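Local coordinates for protein geranyltranstransferase (IspA) (Helicobacter pylori, PDB 3LLW) that probably catalyses magnesium-dependent prenyl transfer, joining isoprenoid diphosphates into longer chains, at residues 39-44 with 83-88; 49-54 with 191-196. All coordinates share one frame; numbering follows the deposited sequence.

Contact 1: 39-44 with 83-88; sequences AFFEMV and IECLHT. With SO4 (sulfate ion), chain F.
Thr88 of helix 73-94 meets Met43 and Val44 of helix 36-45, where the axes of segments 39-44 and 83-88 pass 9.9 Å apart at 95°. This is helix-helix packing within the all-helical prenyl synthase fold, mostly aliphatic, and no hydrogen bond crosses it. Thr88 CG2 is its tip: it lies 3.5 Å from Met43 O and 3.9 Å from Val44 CG2, with Met43 CB flanking it. The Val44 and Thr88 side chains cross at about a right angle. The other valine branch, CG1, rests against the Glu84 chain at CG, while the Glu84 carboxylate has Arg50 as its partner.

In the sulfur-aromatic contact, Cys85 SG approaches Phe41 CE1 to 3.9 Å, obliquely to the ring and 5.1 Å from its centroid. Val44 CB lies over the centre of one face of the same ring.

The threonine hydroxyl bonds within its own helix. With OG1 anti to its own carbonyl carbon (chi1 -47°), Thr88 hydrogen-bonds from OG1 back to Glu84 O at 2.6 Å, the hydroxyl sitting above the carbonyl plane. Glu84 O also accepts Thr88 N, and the methyl is left to face Met43 and Val44. In segment 39-44 the regular bonding fails at Met43 and Val44, leaving a weak bond from Val44 N to Phe41 O.

On the same helix as Thr88, His87 NE2 makes a weak bond of 3.5 Å to sulfate O1. The chemistry implies a buried, largely apolar joint on the helix that carries Asp94, a magnesium-binding residue whose side chain is about 10 Å from that of Thr88, though no metal is bound here.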
ATOM      1  N   ALA A  39      10.674 -14.201  -6.918  1.00 51.32           N
ATOM      2  CA  ALA A  39      10.006 -14.266  -5.621  1.00 48.28           C
ATOM      3  C   ALA A  39       8.824 -13.285  -5.484  1.00 47.30           C
ATOM      4  O   ALA A  39       7.915 -13.534  -4.697  1.00 46.22           O
ATOM      5  CB  ALA A  39      10.994 -14.020  -4.535  1.00 42.03           C
ATOM      6  N   PHE A  40       8.852 -12.186  -6.240  1.00 43.30           N
ATOM      7  CA  PHE A  40       7.794 -11.163  -6.198  1.00 45.13           C
ATOM      8  C   PHE A  40       6.389 -11.698  -6.481  1.00 43.27           C
ATOM      9  O   PHE A  40       5.489 -11.497  -5.676  1.00 48.14           O
ATOM     10  CB  PHE A  40       8.114  -9.989  -7.143  1.00 42.84           C
ATOM     11  CG  PHE A  40       7.051  -8.920  -7.175  1.00 46.59           C
ATOM     12  CD1 PHE A  40       6.707  -8.215  -6.013  1.00 41.87           C
ATOM     13  CD2 PHE A  40       6.395  -8.611  -8.364  1.00 39.29           C
ATOM     14  CE1 PHE A  40       5.734  -7.226  -6.043  1.00 38.22           C
ATOM     15  CE2 PHE A  40       5.412  -7.618  -8.409  1.00 43.07           C
ATOM     16  CZ  PHE A  40       5.079  -6.923  -7.255  1.00 46.26           C
ATOM     17  N   PHE A  41       6.213 -12.392  -7.606  1.00 44.44           N
ATOM     18  CA  PHE A  41       4.889 -12.821  -8.047  1.00 42.32           C
ATOM     19  C   PHE A  41       4.592 -14.295  -7.762  1.00 43.76           C
ATOM     20  O   PHE A  41       3.470 -14.761  -7.961  1.00 45.35           O
ATOM     21  CB  PHE A  41       4.722 -12.516  -9.532  1.00 48.23           C
ATOM     22  CG  PHE A  41       3.374 -11.935  -9.891  1.00 52.52           C
ATOM     23  CD1 PHE A  41       2.968 -10.698  -9.378  1.00 53.56           C
ATOM     24  CD2 PHE A  41       2.523 -12.612 -10.761  1.00 56.39           C
ATOM     25  CE1 PHE A  41       1.719 -10.143  -9.721  1.00 46.08           C
ATOM     26  CE2 PHE A  41       1.278 -12.076 -11.113  1.00 51.80           C
ATOM     27  CZ  PHE A  41       0.876 -10.836 -10.590  1.00 54.52           C
ATOM     28  N   GLU A  42       5.604 -15.012  -7.286  1.00 43.83           N
ATOM     29  CA  GLU A  42       5.545 -16.448  -7.058  1.00 47.27           C
ATOM     30  C   GLU A  42       4.301 -16.927  -6.295  1.00 49.07           C
ATOM     31  O   GLU A  42       3.636 -17.871  -6.727  1.00 49.47           O
ATOM     32  CB  GLU A  42       6.816 -16.896  -6.320  1.00 48.54           C
ATOM     33  CG  GLU A  42       7.086 -18.377  -6.409  1.00 55.00           C
ATOM     34  CD  GLU A  42       8.435 -18.773  -5.821  1.00 60.50           C
ATOM     35  OE1 GLU A  42       9.407 -17.996  -5.956  1.00 66.85           O
ATOM     36  OE2 GLU A  42       8.523 -19.874  -5.237  1.00 66.17           O
ATOM     37  N   MET A  43       3.985 -16.274  -5.172  1.00 48.84           N
ATOM     38  CA  MET A  43       2.813 -16.640  -4.367  1.00 43.68           C
ATOM     39  C   MET A  43       1.486 -16.206  -5.020  1.00 37.96           C
ATOM     40  O   MET A  43       0.420 -16.722  -4.667  1.00 40.00           O
ATOM     41  CB  MET A  43       2.919 -16.090  -2.938  1.00 38.15           C
ATOM     42  CG  MET A  43       4.139 -16.554  -2.154  1.00 53.95           C
ATOM     43  SD  MET A  43       4.419 -18.343  -2.143  1.00 46.52           S
ATOM     44  CE  MET A  43       5.927 -18.492  -3.027  1.00 57.28           C
ATOM     45  N   VAL A  44       1.540 -15.272  -5.965  1.00 38.57           N
ATOM     46  CA  VAL A  44       0.329 -14.910  -6.717  1.00 43.91           C
ATOM     47  C   VAL A  44       0.069 -16.002  -7.757  1.00 49.96           C
ATOM     48  O   VAL A  44      -1.073 -16.418  -7.959  1.00 50.56           O
ATOM     49  CB  VAL A  44       0.436 -13.528  -7.429  1.00 39.28           C
ATOM     50  CG1 VAL A  44      -0.941 -13.069  -7.963  1.00 37.33           C
ATOM     51  CG2 VAL A  44       1.010 -12.489  -6.495  1.00 29.62           C
ATOM     52  N   ILE A  83      -6.728  -6.482  -6.708  1.00 39.85           N
ATOM     53  CA  ILE A  83      -7.434  -7.138  -5.610  1.00 35.73           C
ATOM     54  C   ILE A  83      -6.741  -8.462  -5.228  1.00 41.53           C
ATOM     55  O   ILE A  83      -6.596  -8.773  -4.045  1.00 38.11           O
ATOM     56  CB  ILE A  83      -8.896  -7.418  -5.972  1.00 38.50           C
ATOM     57  CG1 ILE A  83      -9.595  -6.128  -6.450  1.00 46.01           C
ATOM     58  CG2 ILE A  83      -9.635  -7.967  -4.760  1.00 44.56           C
ATOM     59  CD1 ILE A  83     -11.012  -6.330  -6.993  1.00 38.21           C
ATOM     60  N   GLU A  84      -6.298  -9.213  -6.235  1.00 35.45           N
ATOM     61  CA  GLU A  84      -5.673 -10.502  -5.993  1.00 45.73           C
ATOM     62  C   GLU A  84      -4.322 -10.308  -5.287  1.00 40.83           C
ATOM     63  O   GLU A  84      -4.031 -11.017  -4.342  1.00 43.52           O
ATOM     64  CB  GLU A  84      -5.588 -11.316  -7.299  1.00 45.77           C
ATOM     65  CG  GLU A  84      -5.125 -12.793  -7.179  1.00 44.70           C
ATOM     66  CD  GLU A  84      -6.013 -13.706  -6.315  1.00 52.39           C
ATOM     67  OE1 GLU A  84      -7.195 -13.374  -6.043  1.00 46.72           O
ATOM     68  OE2 GLU A  84      -5.507 -14.786  -5.907  1.00 48.53           O
ATOM     69  N   CYS A  85      -3.555  -9.293  -5.695  1.00 43.66           N
ATOM     70  CA  CYS A  85      -2.283  -8.944  -5.031  1.00 42.89           C
ATOM     71  C   CYS A  85      -2.418  -8.568  -3.553  1.00 44.87           C
ATOM     72  O   CYS A  85      -1.629  -9.033  -2.714  1.00 43.74           O
ATOM     73  CB  CYS A  85      -1.558  -7.826  -5.790  1.00 46.02           C
ATOM     74  SG  CYS A  85      -0.885  -8.391  -7.350  1.00 49.61           S
ATOM     75  N   LEU A  86      -3.414  -7.738  -3.241  1.00 39.80           N
ATOM     76  CA  LEU A  86      -3.719  -7.386  -1.856  1.00 42.17           C
ATOM     77  C   LEU A  86      -4.079  -8.608  -1.029  1.00 42.14           C
ATOM     78  O   LEU A  86      -3.612  -8.748   0.090  1.00 46.71           O
ATOM     79  CB  LEU A  86      -4.843  -6.354  -1.777  1.00 48.20           C
ATOM     80  CG  LEU A  86      -4.820  -5.514  -0.496  1.00 52.57           C
ATOM     81  CD1 LEU A  86      -3.618  -4.583  -0.488  1.00 48.45           C
ATOM     82  CD2 LEU A  86      -6.100  -4.714  -0.341  1.00 57.92           C
ATOM     83  N   HIS A  87      -4.891  -9.502  -1.591  1.00 41.21           N
ATOM     84  CA  HIS A  87      -5.238 -10.734  -0.911  1.00 40.20           C
ATOM     85  C   HIS A  87      -3.999 -11.610  -0.676  1.00 38.64           C
ATOM     86  O   HIS A  87      -3.853 -12.195   0.389  1.00 45.80           O
ATOM     87  CB  HIS A  87      -6.293 -11.518  -1.705  1.00 42.60           C
ATOM     88  CG  HIS A  87      -6.548 -12.902  -1.169  1.00 51.81           C
ATOM     89  ND1 HIS A  87      -7.052 -13.134   0.094  1.00 50.61           N
ATOM     90  CD2 HIS A  87      -6.362 -14.123  -1.726  1.00 54.02           C
ATOM     91  CE1 HIS A  87      -7.152 -14.436   0.297  1.00 49.66           C
ATOM     92  NE2 HIS A  87      -6.746 -15.059  -0.795  1.00 48.19           N
ATOM     93  N   THR A  88      -3.122 -11.688  -1.674  1.00 34.43           N
ATOM     94  CA  THR A  88      -1.928 -12.531  -1.613  1.00 41.24           C
ATOM     95  C   THR A  88      -0.932 -12.021  -0.578  1.00 39.23           C
ATOM     96  O   THR A  88      -0.335 -12.816   0.153  1.00 44.34           O
ATOM     97  CB  THR A  88      -1.236 -12.600  -2.988  1.00 41.16           C
ATOM     98  OG1 THR A  88      -2.217 -12.867  -3.992  1.00 40.46           O
ATOM     99  CG2 THR A  88      -0.174 -13.694  -3.015  1.00 47.53           C
TER
HETATM  100  S   SO4 F 311      -9.195 -18.001  -2.280  1.00106.09           S
HETATM  101  O1  SO4 F 311      -7.745 -18.157  -2.071  1.00 96.07           O
HETATM  102  O2  SO4 F 311      -9.806 -17.361  -1.111  1.00 99.73           O
HETATM  103  O3  SO4 F 311      -9.476 -17.207  -3.482  1.00 79.54           O
HETATM  104  O4  SO4 F 311      -9.787 -19.329  -2.423  1.00105.47           O

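Contact 2: 49-54 with 191-196; sequences KRFRPK and KLISAS. With SO4 (sulfate ion), chain F.
Arg52 and Ser196 bring their CA atoms to 5.9 Å, placing the first turn of helix 51-63 against the middle of helix 178-204, with Arg50 at the N-cap. Residues 49-53 belong to the Lys-Arg-x-Arg-Pro sequence motif of the all-helical prenyl synthases, which in relatives binds the diphosphate of isopentenyl diphosphate; the sulfate here, probably from the crystallisation liquor, is consistent with that site.

Arg52 carries the contact along its length. Its CB rests 3.4 Å from Ser196 OG, the closest meeting of side chains across the two segments. The serine hydroxyl is already used: OG gives its hydrogen to Leu192 O at 2.6 Å, on the opposite face of that carbonyl from Ser196 N, so the arginine meets it in packing. Further out, Arg52 CD touches Leu192 CD2 at 4.0 Å, the two side chains crossing at about a right angle, and NE passes Ile193 CG1. A bend at chi2 (134°) directs the rest of the chain past these residues to the anion.

Beside it, CG of Phe51 is anti to the backbone N (chi1 -175°), which carries the ring to where its CE2 edge reaches Ile193 CD1, near the ring plane. Helix 209-236 backs this pair: the ring of Phe226 meets that of Phe51 almost in parallel, and Met222 packs on both residues.

The sulfate sits at the start of helix 51-63, where Phe51 N gives O3 a weak bond of 3.3 Å and the helix end would favour an anion. Arg52 NH2 grips it more firmly, donating to O2 at 2.8 Å with an N-H...O angle of 158°, the sulfur lying in the guanidinium plane.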
ATOM      1  N   LYS A  49      -7.851 -19.765  -6.108  1.00 66.62           N
ATOM      2  CA  LYS A  49      -9.177 -20.079  -6.619  1.00 62.36           C
ATOM      3  C   LYS A  49      -9.779 -18.816  -7.244  1.00 57.47           C
ATOM      4  O   LYS A  49     -10.750 -18.899  -7.995  1.00 57.41           O
ATOM      5  CB  LYS A  49     -10.075 -20.674  -5.529  1.00 67.46           C
ATOM      6  CG  LYS A  49     -10.163 -22.203  -5.565  1.00 77.46           C
ATOM      7  CD  LYS A  49     -11.449 -22.674  -6.246  1.00 87.79           C
ATOM      8  CE  LYS A  49     -11.190 -23.798  -7.245  1.00 91.27           C
ATOM      9  NZ  LYS A  49     -10.579 -23.282  -8.515  1.00 88.23           N
ATOM     10  N   ARG A  50      -9.174 -17.661  -6.935  1.00 54.16           N
ATOM     11  CA  ARG A  50      -9.493 -16.346  -7.539  1.00 46.90           C
ATOM     12  C   ARG A  50     -10.906 -15.857  -7.198  1.00 46.44           C
ATOM     13  O   ARG A  50     -11.563 -15.209  -8.023  1.00 47.26           O
ATOM     14  CB  ARG A  50      -9.302 -16.360  -9.077  1.00 43.90           C
ATOM     15  CG  ARG A  50      -7.909 -16.103  -9.657  1.00 41.79           C
ATOM     16  CD  ARG A  50      -6.744 -16.357  -8.705  1.00 54.45           C
ATOM     17  NE  ARG A  50      -5.609 -17.009  -9.360  1.00 39.31           N
ATOM     18  CZ  ARG A  50      -4.353 -16.963  -8.931  1.00 48.58           C
ATOM     19  NH1 ARG A  50      -3.406 -17.610  -9.599  1.00 43.72           N
ATOM     20  NH2 ARG A  50      -4.036 -16.276  -7.836  1.00 46.09           N
ATOM     21  N   PHE A  51     -11.369 -16.149  -5.984  1.00 43.48           N
ATOM     22  CA  PHE A  51     -12.723 -15.801  -5.596  1.00 41.27           C
ATOM     23  C   PHE A  51     -13.008 -14.299  -5.737  1.00 46.99           C
ATOM     24  O   PHE A  51     -14.050 -13.917  -6.252  1.00 39.85           O
ATOM     25  CB  PHE A  51     -13.063 -16.304  -4.184  1.00 42.87           C
ATOM     26  CG  PHE A  51     -14.507 -16.070  -3.787  1.00 61.22           C
ATOM     27  CD1 PHE A  51     -15.554 -16.581  -4.563  1.00 65.68           C
ATOM     28  CD2 PHE A  51     -14.822 -15.339  -2.644  1.00 60.72           C
ATOM     29  CE1 PHE A  51     -16.885 -16.364  -4.200  1.00 64.86           C
ATOM     30  CE2 PHE A  51     -16.148 -15.125  -2.271  1.00 60.13           C
ATOM     31  CZ  PHE A  51     -17.181 -15.631  -3.052  1.00 59.03           C
ATOM     32  N   ARG A  52     -12.064 -13.463  -5.310  1.00 43.62           N
ATOM     33  CA  ARG A  52     -12.271 -12.023  -5.330  1.00 44.12           C
ATOM     34  C   ARG A  52     -12.282 -11.400  -6.730  1.00 43.18           C
ATOM     35  O   ARG A  52     -13.203 -10.643  -7.017  1.00 42.89           O
ATOM     36  CB  ARG A  52     -11.320 -11.296  -4.367  1.00 40.77           C
ATOM     37  CG  ARG A  52     -11.638 -11.559  -2.925  1.00 48.79           C
ATOM     38  CD  ARG A  52     -10.375 -11.878  -2.149  1.00 46.71           C
ATOM     39  NE  ARG A  52     -10.708 -12.376  -0.825  1.00 45.29           N
ATOM     40  CZ  ARG A  52     -10.678 -13.658  -0.478  1.00 57.80           C
ATOM     41  NH1 ARG A  52     -11.014 -14.000   0.752  1.00 52.89           N
ATOM     42  NH2 ARG A  52     -10.297 -14.595  -1.350  1.00 52.82           N
ATOM     43  N   PRO A  53     -11.275 -11.700  -7.595  1.00 41.38           N
ATOM     44  CA  PRO A  53     -11.440 -11.246  -8.972  1.00 43.17           C
ATOM     45  C   PRO A  53     -12.693 -11.780  -9.674  1.00 45.72           C
ATOM     46  O   PRO A  53     -13.326 -11.036 -10.427  1.00 41.51           O
ATOM     47  CB  PRO A  53     -10.178 -11.751  -9.669  1.00 40.00           C
ATOM     48  CG  PRO A  53      -9.183 -11.920  -8.590  1.00 42.16           C
ATOM     49  CD  PRO A  53      -9.969 -12.368  -7.409  1.00 43.52           C
ATOM     50  N   LYS A  54     -13.067 -13.033  -9.420  1.00 42.82           N
ATOM     51  CA  LYS A  54     -14.335 -13.552  -9.956  1.00 44.09           C
ATOM     52  C   LYS A  54     -15.557 -12.752  -9.503  1.00 45.96           C
ATOM     53  O   LYS A  54     -16.469 -12.526 -10.297  1.00 43.08           O
ATOM     54  CB  LYS A  54     -14.522 -15.026  -9.637  1.00 45.90           C
ATOM     55  CG  LYS A  54     -13.669 -15.934 -10.499  1.00 48.69           C
ATOM     56  CD  LYS A  54     -13.642 -17.348  -9.958  1.00 52.16           C
ATOM     57  CE  LYS A  54     -12.610 -18.170 -10.731  1.00 58.57           C
ATOM     58  NZ  LYS A  54     -12.710 -19.612 -10.456  1.00 55.66           N
ATOM     59  N   LYS A 191     -14.913  -7.676   4.327  1.00 40.43           N
ATOM     60  CA  LYS A 191     -14.643  -6.311   3.846  1.00 42.26           C
ATOM     61  C   LYS A 191     -14.068  -6.255   2.432  1.00 44.06           C
ATOM     62  O   LYS A 191     -14.551  -5.482   1.593  1.00 42.95           O
ATOM     63  CB  LYS A 191     -13.712  -5.579   4.817  1.00 47.86           C
ATOM     64  CG  LYS A 191     -14.279  -4.251   5.333  1.00 43.89           C
ATOM     65  CD  LYS A 191     -15.273  -4.505   6.459  1.00 36.25           C
ATOM     66  CE  LYS A 191     -15.478  -3.279   7.336  1.00 52.96           C
ATOM     67  NZ  LYS A 191     -16.764  -2.582   7.028  1.00 49.50           N
ATOM     68  N   LEU A 192     -13.055  -7.083   2.182  1.00 37.86           N
ATOM     69  CA  LEU A 192     -12.416  -7.212   0.861  1.00 44.40           C
ATOM     70  C   LEU A 192     -13.314  -7.883  -0.201  1.00 41.27           C
ATOM     71  O   LEU A 192     -13.235  -7.582  -1.405  1.00 44.41           O
ATOM     72  CB  LEU A 192     -11.080  -7.966   0.993  1.00 49.30           C
ATOM     73  CG  LEU A 192     -10.106  -7.987  -0.189  1.00 53.99           C
ATOM     74  CD1 LEU A 192      -9.717  -6.565  -0.575  1.00 46.75           C
ATOM     75  CD2 LEU A 192      -8.849  -8.865   0.075  1.00 42.19           C
ATOM     76  N   ILE A 193     -14.164  -8.788   0.257  1.00 33.46           N
ATOM     77  CA  ILE A 193     -15.176  -9.446  -0.585  1.00 29.92           C
ATOM     78  C   ILE A 193     -16.269  -8.417  -0.997  1.00 38.08           C
ATOM     79  O   ILE A 193     -16.695  -8.380  -2.155  1.00 40.98           O
ATOM     80  CB  ILE A 193     -15.766 -10.655   0.192  1.00 29.19           C
ATOM     81  CG1 ILE A 193     -14.750 -11.825   0.182  1.00 34.82           C
ATOM     82  CG2 ILE A 193     -17.123 -11.114  -0.343  1.00 34.90           C
ATOM     83  CD1 ILE A 193     -15.207 -12.979   0.997  1.00 32.00           C
ATOM     84  N   SER A 194     -16.703  -7.574  -0.063  1.00 35.13           N
ATOM     85  CA  SER A 194     -17.704  -6.551  -0.422  1.00 45.26           C
ATOM     86  C   SER A 194     -17.056  -5.440  -1.261  1.00 43.68           C
ATOM     87  O   SER A 194     -17.688  -4.913  -2.173  1.00 51.01           O
ATOM     88  CB  SER A 194     -18.485  -6.043   0.806  1.00 35.74           C
ATOM     89  OG  SER A 194     -18.245  -4.689   1.103  1.00 48.70           O
ATOM     90  N   ALA A 195     -15.773  -5.150  -1.000  1.00 47.33           N
ATOM     91  CA  ALA A 195     -14.995  -4.218  -1.839  1.00 38.53           C
ATOM     92  C   ALA A 195     -14.892  -4.678  -3.282  1.00 40.81           C
ATOM     93  O   ALA A 195     -15.228  -3.898  -4.189  1.00 36.36           O
ATOM     94  CB  ALA A 195     -13.608  -3.934  -1.264  1.00 38.95           C
ATOM     95  N   SER A 196     -14.445  -5.926  -3.490  1.00 29.04           N
ATOM     96  CA  SER A 196     -14.494  -6.601  -4.818  1.00 32.57           C
ATOM     97  C   SER A 196     -15.827  -6.361  -5.573  1.00 38.81           C
ATOM     98  O   SER A 196     -15.827  -5.964  -6.737  1.00 40.83           O
ATOM     99  CB  SER A 196     -14.262  -8.104  -4.673  1.00 39.13           C
ATOM    100  OG  SER A 196     -13.089  -8.387  -3.903  1.00 35.13           O
TER
HETATM  101  S   SO4 F 311      -9.195 -18.001  -2.280  1.00106.09           S
HETATM  102  O1  SO4 F 311      -7.745 -18.157  -2.071  1.00 96.07           O
HETATM  103  O2  SO4 F 311      -9.806 -17.361  -1.111  1.00 99.73           O
HETATM  104  O3  SO4 F 311      -9.476 -17.207  -3.482  1.00 79.54           O
HETATM  105  O4  SO4 F 311      -9.787 -19.329  -2.423  1.00105.47           O

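In the fold
The centres of contacts 1 and 2 lie about 14 Å apart in the all-helical body, that of contact 2 about 3 Å from the centre of the folded chain. Their segments alternate along the sequence, 39-44, 49-54, 83-88, then 191-196, and helices 36-45 and 51-63 are consecutive. Arg50 joins the contacts: its NH2 makes a salt bridge to Glu84 OE2 at 2.8 Å and probably bonds Val44 O. Helix 73-94, one side of contact 1, also packs on the first turn of helix 51-63. Both contacts reach the same sulfate; Asp94, a magnesium ligand with no metal bound here, lies about 11 Å from Arg52 (side chains), consistent with one pocket region.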